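PDB 6DXU: glycosyl hydrolase family 2, TIM barrel domain protein from Parabacteroides merdae ATCC 43184, which hydrolyses beta-glucuronides as a glycoside hydrolase family 2 beta-glucuronidase, probably releasing glucuronic acid from conjugates in the human gut. Local coordinates for residues S483-W488 / A589-K594; K612-R617 / K622-V627; K118-V123 / V128-G133. One frame throughout, in Å; residues are numbered along the deposited sequence.

How the contacts relate
Contacts 1 and 2 are both buried and lie side by side in the TIM barrel part of the chain, with centres about 13 Å apart. They touch directly: Tyr590 OH lies 2.6 Å from Lys612 O, probably as a hydrogen bond, and Pro592 packs on Lys612. Contact 1 is purely apolar, a meeting of two indoles in the loops of the barrel. Contact 2 is mixed, with a buried lysine bonded to loop carbonyls beside valine and tyrosine packing. Contact 3 lies in the sugar binding domain, with its centre about 37 Å from that of contact 1. It is partly buried and consists of a hairpin held by backbone bonds.

Contact 1: S483-W488 / A589-K594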
loop_
_atom_site.group_PDB
_atom_site.type_symbol
_atom_site.label_atom_id
_atom_site.label_comp_id
_atom_site.label_asym_id
_atom_site.label_seq_id
_atom_site.Cartn_x
_atom_site.Cartn_y
_atom_site.Cartn_z
ATOM N N SER D 483 5.287 43.337 8.155
ATOM C CA SER D 483 6.534 43.281 8.904
ATOM C C SER D 483 7.017 44.706 9.153
ATOM O O SER D 483 7.307 45.439 8.202
ATOM C CB SER D 483 7.585 42.477 8.137
ATOM O OG SER D 483 8.821 42.470 8.824
ATOM N N ILE D 484 7.080 45.107 10.419
ATOM C CA ILE D 484 7.554 46.437 10.802
ATOM C C ILE D 484 8.524 46.253 11.959
ATOM O O ILE D 484 8.106 46.079 13.109
ATOM C CB ILE D 484 6.421 47.394 11.186
ATOM C CG1 ILE D 484 5.406 47.546 10.046
ATOM C CG2 ILE D 484 6.995 48.769 11.550
ATOM C CD1 ILE D 484 4.158 48.326 10.496
ATOM N N TRP D 485 9.819 46.293 11.659
ATOM C CA TRP D 485 10.856 46.156 12.673
ATOM C C TRP D 485 11.718 47.414 12.717
ATOM O O TRP D 485 12.936 47.340 12.525
ATOM C CB TRP D 485 11.710 44.920 12.370
ATOM C CG TRP D 485 11.078 43.619 12.760
ATOM C CD1 TRP D 485 10.314 42.802 11.976
ATOM C CD2 TRP D 485 11.182 42.975 14.031
ATOM N NE1 TRP D 485 9.916 41.693 12.697
ATOM C CE2 TRP D 485 10.447 41.775 13.959
ATOM C CE3 TRP D 485 11.829 43.300 15.228
ATOM C CZ2 TRP D 485 10.342 40.897 15.036
ATOM C CZ3 TRP D 485 11.726 42.428 16.296
ATOM C CH2 TRP D 485 10.986 41.244 16.196
ATOM N N ALA D 486 11.091 48.566 12.948
ATOM C CA ALA D 486 11.790 49.845 12.877
ATOM C C ALA D 486 12.878 49.928 13.943
ATOM O O ALA D 486 12.620 49.712 15.133
ATOM C CB ALA D 486 10.803 50.998 13.053
ATOM N N GLY D 487 14.089 50.284 13.517
ATOM C CA GLY D 487 15.203 50.358 14.431
ATOM C C GLY D 487 15.855 49.030 14.718
ATOM O O GLY D 487 16.779 48.973 15.541
ATOM N N TRP D 488 15.392 47.948 14.102
ATOM C CA TRP D 488 16.127 46.706 14.290
ATOM C C TRP D 488 16.556 46.132 12.952
ATOM O O TRP D 488 17.672 46.408 12.503
ATOM C CB TRP D 488 15.328 45.689 15.101
ATOM C CG TRP D 488 16.223 44.544 15.511
ATOM C CD1 TRP D 488 16.186 43.249 15.054
ATOM C CD2 TRP D 488 17.342 44.627 16.398
ATOM N NE1 TRP D 488 17.199 42.515 15.643
ATOM C CE2 TRP D 488 17.922 43.341 16.466
ATOM C CE3 TRP D 488 17.900 45.665 17.160
ATOM C CZ2 TRP D 488 19.039 43.065 17.266
ATOM C CZ3 TRP D 488 19.007 45.388 17.957
ATOM C CH2 TRP D 488 19.563 44.103 18.001
ATOM N N ALA D 589 1.914 43.986 19.100
ATOM C CA ALA D 589 2.441 42.961 19.988
ATOM C C ALA D 589 3.955 42.897 19.835
ATOM O O ALA D 589 4.459 42.570 18.750
ATOM C CB ALA D 589 1.790 41.601 19.696
ATOM N N TYR D 590 4.669 43.210 20.918
ATOM C CA TYR D 590 6.122 43.058 20.959
ATOM C C TYR D 590 6.505 41.587 20.775
ATOM O O TYR D 590 5.802 40.685 21.243
ATOM C CB TYR D 590 6.646 43.597 22.304
ATOM C CG TYR D 590 8.157 43.579 22.393
ATOM C CD1 TYR D 590 8.832 42.414 22.762
ATOM C CD2 TYR D 590 8.911 44.709 22.080
ATOM C CE1 TYR D 590 10.218 42.367 22.800
ATOM C CE2 TYR D 590 10.311 44.676 22.133
ATOM C CZ TYR D 590 10.954 43.495 22.491
ATOM O OH TYR D 590 12.342 43.424 22.532
ATOM N N TRP D 591 7.640 41.338 20.102
ATOM C CA TRP D 591 8.139 39.976 19.878
ATOM C C TRP D 591 9.495 39.750 20.544
ATOM O O TRP D 591 10.489 40.364 20.124
ATOM C CB TRP D 591 8.272 39.659 18.378
ATOM C CG TRP D 591 8.886 38.295 18.159
ATOM C CD1 TRP D 591 10.220 37.981 18.110
ATOM C CD2 TRP D 591 8.179 37.051 18.022
ATOM N NE1 TRP D 591 10.384 36.614 17.938
ATOM C CE2 TRP D 591 9.145 36.028 17.871
ATOM C CE3 TRP D 591 6.825 36.710 17.980
ATOM C CZ2 TRP D 591 8.794 34.690 17.705
ATOM C CZ3 TRP D 591 6.475 35.369 17.812
ATOM C CH2 TRP D 591 7.461 34.380 17.672
ATOM N N PRO D 592 9.627 38.843 21.522
ATOM C CA PRO D 592 8.609 38.151 22.305
ATOM C C PRO D 592 8.655 38.645 23.740
ATOM O O PRO D 592 9.462 39.520 24.082
ATOM C CB PRO D 592 9.075 36.706 22.260
ATOM C CG PRO D 592 10.592 36.880 22.456
ATOM C CD PRO D 592 10.942 38.198 21.720
ATOM N N PHE D 593 7.843 38.035 24.598
ATOM C CA PHE D 593 7.938 38.331 26.022
ATOM C C PHE D 593 9.248 37.815 26.610
ATOM O O PHE D 593 9.915 38.517 27.386
ATOM C CB PHE D 593 6.751 37.717 26.753
ATOM C CG PHE D 593 6.711 38.035 28.214
ATOM C CD1 PHE D 593 6.589 39.343 28.643
ATOM C CD2 PHE D 593 6.770 37.023 29.158
ATOM C CE1 PHE D 593 6.530 39.646 29.992
ATOM C CE2 PHE D 593 6.706 37.309 30.500
ATOM C CZ PHE D 593 6.583 38.623 30.929
ATOM N N LYS D 594 9.611 36.571 26.285
ATOM C CA LYS D 594 10.716 35.883 26.940
ATOM C C LYS D 594 11.682 35.322 25.908
ATOM O O LYS D 594 11.251 34.755 24.892
ATOM C CB LYS D 594 10.188 34.756 27.845
ATOM C CG LYS D 594 11.255 34.046 28.667
ATOM C CD LYS D 594 10.646 32.947 29.520
ATOM C CE LYS D 594 10.396 31.688 28.655
ATOM N NZ LYS D 594 9.532 30.672 29.355
#
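Trp485 meets Trp591 with the far corner of its indole. Its CH2 sits 3.8 Å from CB of Trp591 and 3.9 Å from CD1 of the same residue, so one carbon of the first ring fits against the bend where the second side chain leaves its backbone. CD1 of Trp591 lies at the edge of the Trp485 indole and in its plane. The two planes are steep to each other, at 76°, with 6.0 Å between the centroid of the Trp485 six-membered ring and that of the Trp591 five-membered ring. The two side chains cross obliquely. The backbones stay well apart, and the long reach of Trp485 closes the distance. Its CG is anti to the carbonyl carbon (chi1 -78°), and the indole then extends toward the other loop. Trp591 instead already has its CB directed at Trp485, and its CG turns anti to the backbone N (chi1 176°). One face of the Trp591 ring carries the CB of Pro592, offset toward the rim. The peptide bond between these two residues is cis, which brings the proline back against the indole. A cis peptide after a tryptophan at the end of the last barrel strand is also familiar from other glycosidases of this clan. Ser483 OG lies in the plane of the Trp485 ring, at its edge. Trp485 opens a type II turn, closed by Trp488 N to Trp485 O at 3.0 Å, with Gly487 at the position that favours glycine. Tyr489 meets Trp485 edge-to-face, and His331 does the same to Trp591. The two loops follow barrel strands 479-481 and 587-589. Around them, helix 565-579 touches Trp488 and Tyr590, helix 345-357 packs on Phe593, and Ala589 and Phe593 touch strand 323-331.

Contact 2: K612-R617 / K622-V627; sequences KGVVER and KESYYV
The ring of Tyr625 receives both valines of the loop 612-617. CG2 of Val614 lies at its edge, near the ring plane, while CG2 of Val615 approaches obliquely and comes 3.8 Å from CD2 of Tyr625. The side chains of Val615 and Tyr625 run side by side and point the same way. Tyr625 has CG anti to the backbone N (chi1 177°), which sets its ring alongside Val615. On the helix itself, CD1 of Tyr625 stands over the centre of one face of the Tyr626 ring, 4.0 Å above its plane. Val614 also touches Ser624, the residue before Tyr625: its CB is 3.4 Å from Ser624 OG. The loop and the start of helix 623-632 are then tied by Lys622, which is used twice. Its backbone N donates to Val614 O at 2.9 Å, with an N-H...O angle of 155°. Its side chain, extended beyond CG, runs along the loop and puts NZ 2.9 Å from Gly613 O, where the nitrogen sits above the carbonyl plane, 35° out of it. By its place after the last barrel strand, helix 623-632 is consistent with the eighth helix of the TIM barrel. It packs beside helix 565-579 through Ser624 and Val627, and beside helix 345-357 through Tyr625. The same ammonium group forms a salt bridge with Asp595, which probably offsets its buried charge, and a hydrogen bond to Ser519 O. A methionine in place of Lys622 would probably leave the Asp595 carboxylate without its cation and Gly613 O without its donor. Lower on the lysine chain, CG lies 4.0 Å from Glu616 CG, the two side chains crossing as they pass. Tyr625 OH bonds to Met354 O.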
loop_
_atom_site.group_PDB
_atom_site.type_symbol
_atom_site.label_atom_id
_atom_site.label_comp_id
_atom_site.label_asym_id
_atom_site.label_seq_id
_atom_site.Cartn_x
_atom_site.Cartn_y
_atom_site.Cartn_z
ATOM N N LYS D 612 15.449 38.730 21.978
ATOM C CA LYS D 612 14.605 39.919 21.953
ATOM C C LYS D 612 13.667 40.021 23.145
ATOM O O LYS D 612 12.976 41.038 23.287
ATOM C CB LYS D 612 13.784 39.932 20.660
ATOM C CG LYS D 612 14.613 40.134 19.417
ATOM C CD LYS D 612 13.717 40.113 18.167
ATOM C CE LYS D 612 14.524 40.380 16.913
ATOM N NZ LYS D 612 15.561 39.349 16.664
ATOM N N GLY D 613 13.616 39.013 24.012
ATOM C CA GLY D 613 12.673 39.056 25.108
ATOM C C GLY D 613 12.939 40.224 26.039
ATOM O O GLY D 613 14.027 40.788 26.071
ATOM N N VAL D 614 11.894 40.624 26.770
ATOM C CA VAL D 614 12.077 41.535 27.892
ATOM C C VAL D 614 12.252 40.760 29.179
ATOM O O VAL D 614 12.438 41.355 30.251
ATOM C CB VAL D 614 10.913 42.545 27.967
ATOM C CG1 VAL D 614 10.799 43.277 26.653
ATOM C CG2 VAL D 614 9.601 41.865 28.339
ATOM N N VAL D 615 12.214 39.439 29.097
ATOM C CA VAL D 615 12.469 38.550 30.216
ATOM C C VAL D 615 13.447 37.491 29.733
ATOM O O VAL D 615 13.369 37.049 28.579
ATOM C CB VAL D 615 11.152 37.923 30.720
ATOM C CG1 VAL D 615 11.426 36.924 31.815
ATOM C CG2 VAL D 615 10.197 39.038 31.213
ATOM N N GLU D 616 14.390 37.106 30.597
ATOM C CA GLU D 616 15.327 36.046 30.241
ATOM C C GLU D 616 14.625 34.689 30.259
ATOM O O GLU D 616 13.549 34.519 30.842
ATOM C CB GLU D 616 16.519 36.016 31.212
ATOM C CG GLU D 616 17.335 37.335 31.289
ATOM C CD GLU D 616 18.537 37.201 32.223
ATOM O OE1 GLU D 616 19.357 36.288 31.994
ATOM O OE2 GLU D 616 18.646 37.982 33.195
ATOM N N ARG D 617 15.278 33.703 29.643
ATOM C CA ARG D 617 14.676 32.390 29.441
ATOM C C ARG D 617 14.416 31.659 30.753
ATOM O O ARG D 617 13.692 30.654 30.753
ATOM C CB ARG D 617 15.579 31.566 28.499
ATOM C CG ARG D 617 14.926 30.344 27.877
ATOM C CD ARG D 617 15.822 29.747 26.780
ATOM N NE ARG D 617 15.295 28.505 26.211
ATOM C CZ ARG D 617 15.828 27.304 26.427
ATOM N NH1 ARG D 617 16.910 27.173 27.205
ATOM N NH2 ARG D 617 15.283 26.230 25.863
ATOM N N LYS D 622 14.429 41.495 32.347
ATOM C CA LYS D 622 15.422 42.425 31.830
ATOM C C LYS D 622 15.009 43.856 32.168
ATOM O O LYS D 622 13.901 44.109 32.638
ATOM C CB LYS D 622 15.586 42.265 30.317
ATOM C CG LYS D 622 16.072 40.886 29.859
ATOM C CD LYS D 622 16.459 40.930 28.392
ATOM C CE LYS D 622 16.491 39.549 27.757
ATOM N NZ LYS D 622 16.707 39.663 26.280
ATOM N N GLU D 623 15.900 44.807 31.896
ATOM C CA GLU D 623 15.552 46.200 32.186
ATOM C C GLU D 623 14.338 46.642 31.372
ATOM O O GLU D 623 13.540 47.470 31.837
ATOM C CB GLU D 623 16.741 47.121 31.903
ATOM C CG GLU D 623 18.036 46.727 32.621
ATOM C CD GLU D 623 18.201 47.349 34.007
ATOM O OE1 GLU D 623 17.392 48.215 34.415
ATOM O OE2 GLU D 623 19.160 46.958 34.695
ATOM N N SER D 624 14.155 46.055 30.182
ATOM C CA SER D 624 13.068 46.431 29.282
ATOM C C SER D 624 11.694 46.058 29.825
ATOM O O SER D 624 10.696 46.677 29.436
ATOM C CB SER D 624 13.284 45.769 27.916
ATOM O OG SER D 624 13.770 44.435 28.064
ATOM N N TYR D 625 11.616 45.062 30.710
ATOM C CA TYR D 625 10.339 44.722 31.330
ATOM C C TYR D 625 9.735 45.932 32.025
ATOM O O TYR D 625 8.524 46.177 31.934
ATOM C CB TYR D 625 10.543 43.575 32.320
ATOM C CG TYR D 625 9.308 43.142 33.097
ATOM C CD1 TYR D 625 8.979 43.738 34.302
ATOM C CD2 TYR D 625 8.489 42.116 32.628
ATOM C CE1 TYR D 625 7.862 43.339 35.018
ATOM C CE2 TYR D 625 7.377 41.700 33.333
ATOM C CZ TYR D 625 7.066 42.324 34.529
ATOM O OH TYR D 625 5.968 41.927 35.245
ATOM N N TYR D 626 10.571 46.720 32.701
ATOM C CA TYR D 626 10.065 47.856 33.466
ATOM C C TYR D 626 9.655 49.013 32.574
ATOM O O TYR D 626 8.838 49.845 32.996
ATOM C CB TYR D 626 11.125 48.285 34.481
ATOM C CG TYR D 626 11.453 47.125 35.375
ATOM C CD1 TYR D 626 10.617 46.795 36.434
ATOM C CD2 TYR D 626 12.530 46.303 35.108
ATOM C CE1 TYR D 626 10.887 45.704 37.237
ATOM C CE2 TYR D 626 12.805 45.219 35.901
ATOM C CZ TYR D 626 11.984 44.923 36.957
ATOM O OH TYR D 626 12.265 43.834 37.746
ATOM N N VAL D 627 10.172 49.065 31.346
ATOM C CA VAL D 627 9.714 50.087 30.413
ATOM C C VAL D 627 8.237 49.871 30.100
ATOM O O VAL D 627 7.407 50.770 30.276
ATOM C CB VAL D 627 10.572 50.080 29.137
ATOM C CG1 VAL D 627 10.140 51.231 28.210
ATOM C CG2 VAL D 627 12.060 50.142 29.463
#

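Contact 3: K118-V123 / V128-G133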
loop_
_atom_site.group_PDB
_atom_site.type_symbol
_atom_site.label_atom_id
_atom_site.label_comp_id
_atom_site.label_asym_id
_atom_site.label_seq_id
_atom_site.Cartn_x
_atom_site.Cartn_y
_atom_site.Cartn_z
ATOM N N LYS D 118 5.347 13.711 15.387
ATOM C CA LYS D 118 4.583 12.533 15.007
ATOM C C LYS D 118 4.668 11.542 16.158
ATOM O O LYS D 118 5.770 11.214 16.613
ATOM C CB LYS D 118 5.135 11.908 13.727
ATOM C CG LYS D 118 5.198 12.863 12.524
ATOM C CD LYS D 118 5.458 12.073 11.224
ATOM C CE LYS D 118 5.629 13.023 10.034
ATOM N NZ LYS D 118 7.013 13.601 9.965
ATOM N N THR D 119 3.520 11.075 16.632
ATOM C CA THR D 119 3.484 10.221 17.809
ATOM C C THR D 119 2.741 8.934 17.475
ATOM O O THR D 119 1.736 8.960 16.765
ATOM C CB THR D 119 2.807 10.953 18.998
ATOM O OG1 THR D 119 3.503 12.179 19.264
ATOM C CG2 THR D 119 2.809 10.087 20.257
ATOM N N ASP D 120 3.259 7.808 17.966
ATOM C CA ASP D 120 2.600 6.517 17.837
ATOM C C ASP D 120 2.542 5.875 19.216
ATOM O O ASP D 120 3.523 5.900 19.961
ATOM C CB ASP D 120 3.322 5.608 16.824
ATOM C CG ASP D 120 3.163 6.106 15.401
ATOM O OD1 ASP D 120 2.112 5.828 14.785
ATOM O OD2 ASP D 120 4.056 6.830 14.921
ATOM N N VAL D 121 1.395 5.283 19.543
ATOM C CA VAL D 121 1.099 4.828 20.892
ATOM C C VAL D 121 0.851 3.334 20.858
ATOM O O VAL D 121 0.063 2.860 20.034
ATOM C CB VAL D 121 -0.132 5.565 21.449
ATOM C CG1 VAL D 121 -0.410 5.163 22.893
ATOM C CG2 VAL D 121 0.085 7.044 21.320
ATOM N N TYR D 122 1.466 2.601 21.798
ATOM C CA TYR D 122 1.339 1.148 21.858
ATOM C C TYR D 122 0.914 0.700 23.246
ATOM O O TYR D 122 1.448 1.172 24.257
ATOM C CB TYR D 122 2.655 0.452 21.518
ATOM C CG TYR D 122 3.130 0.728 20.131
ATOM C CD1 TYR D 122 3.836 1.882 19.850
ATOM C CD2 TYR D 122 2.858 -0.169 19.084
ATOM C CE1 TYR D 122 4.277 2.143 18.563
ATOM C CE2 TYR D 122 3.306 0.084 17.799
ATOM C CZ TYR D 122 4.012 1.252 17.552
ATOM O OH TYR D 122 4.468 1.537 16.288
ATOM N N VAL D 123 -0.042 -0.219 23.283
ATOM C CA VAL D 123 -0.406 -0.957 24.488
ATOM C C VAL D 123 0.089 -2.383 24.287
ATOM O O VAL D 123 -0.389 -3.086 23.387
ATOM C CB VAL D 123 -1.924 -0.914 24.731
ATOM C CG1 VAL D 123 -2.305 -1.892 25.840
ATOM C CG2 VAL D 123 -2.376 0.524 25.056
ATOM N N VAL D 128 -2.226 1.466 18.997
ATOM C CA VAL D 128 -3.572 1.940 19.330
ATOM C C VAL D 128 -3.855 3.347 18.848
ATOM O O VAL D 128 -5.019 3.776 18.900
ATOM C CB VAL D 128 -3.872 1.854 20.844
ATOM C CG1 VAL D 128 -3.869 0.409 21.300
ATOM C CG2 VAL D 128 -2.890 2.736 21.682
ATOM N N GLY D 129 -2.861 4.092 18.400
ATOM C CA GLY D 129 -3.154 5.442 17.959
ATOM C C GLY D 129 -1.919 6.098 17.394
ATOM O O GLY D 129 -0.788 5.676 17.652
ATOM N N SER D 130 -2.164 7.128 16.595
ATOM C CA SER D 130 -1.092 7.901 15.994
ATOM C C SER D 130 -1.595 9.312 15.769
ATOM O O SER D 130 -2.801 9.550 15.640
ATOM C CB SER D 130 -0.627 7.300 14.669
ATOM O OG SER D 130 -1.644 7.430 13.701
ATOM N N HIS D 131 -0.652 10.245 15.682
ATOM C CA HIS D 131 -0.999 11.645 15.526
ATOM C C HIS D 131 0.154 12.352 14.833
ATOM O O HIS D 131 1.317 12.062 15.109
ATOM C CB HIS D 131 -1.266 12.298 16.890
ATOM C CG HIS D 131 -1.743 13.707 16.781
ATOM N ND1 HIS D 131 -3.043 14.021 16.444
ATOM C CD2 HIS D 131 -1.090 14.884 16.908
ATOM C CE1 HIS D 131 -3.173 15.337 16.400
ATOM N NE2 HIS D 131 -1.998 15.881 16.667
ATOM N N VAL D 132 -0.166 13.280 13.940
ATOM C CA VAL D 132 0.837 14.137 13.313
ATOM C C VAL D 132 0.443 15.577 13.586
ATOM O O VAL D 132 -0.604 16.034 13.108
ATOM C CB VAL D 132 0.955 13.888 11.802
ATOM C CG1 VAL D 132 1.889 14.931 11.178
ATOM C CG2 VAL D 132 1.455 12.464 11.529
ATOM N N GLY D 133 1.288 16.289 14.330
ATOM C CA GLY D 133 0.998 17.648 14.736
ATOM C C GLY D 133 1.466 17.848 16.156
ATOM O O GLY D 133 1.047 17.117 17.055
#
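Val128 has CG1 anti to its carbonyl carbon (chi1 -64°), which leaves CG2 between N and C and directed at Val121. Val121 answers with CG1 anti to its own N (chi1 -177°), and this methyl lies 3.7 Å from Val128 CG2. The other methyl of Val128, CG1, packs 4.0 Å from Val123 CG2. Both Val128 and Gly129 face Val121, a classic beta bulge. Val121 O accepts from Val128 N, and Val121 N donates to Gly129 O, each at 2.9 Å. The two strands form an antiparallel hairpin at the edge of a sheet in the sugar binding domain. Strand 162-169 flanks 118-123 on the inner side. Thr119 and His131 form a hydrogen-bonded pair, joined by two backbone bonds. On the face with Asp120, the carboxylate OD1 reaches within 3.1 Å of Ser130 CB, and the same oxygen accepts from His127. Lys118 and Val132 lie alongside each other, CG to CG2 at 3.9 Å. The lysine then bends away to form a salt bridge with Asp173, a sodium ligand. On the opposite face, His131 stacks on Trp138 and its NE2 is bonded to Asp136.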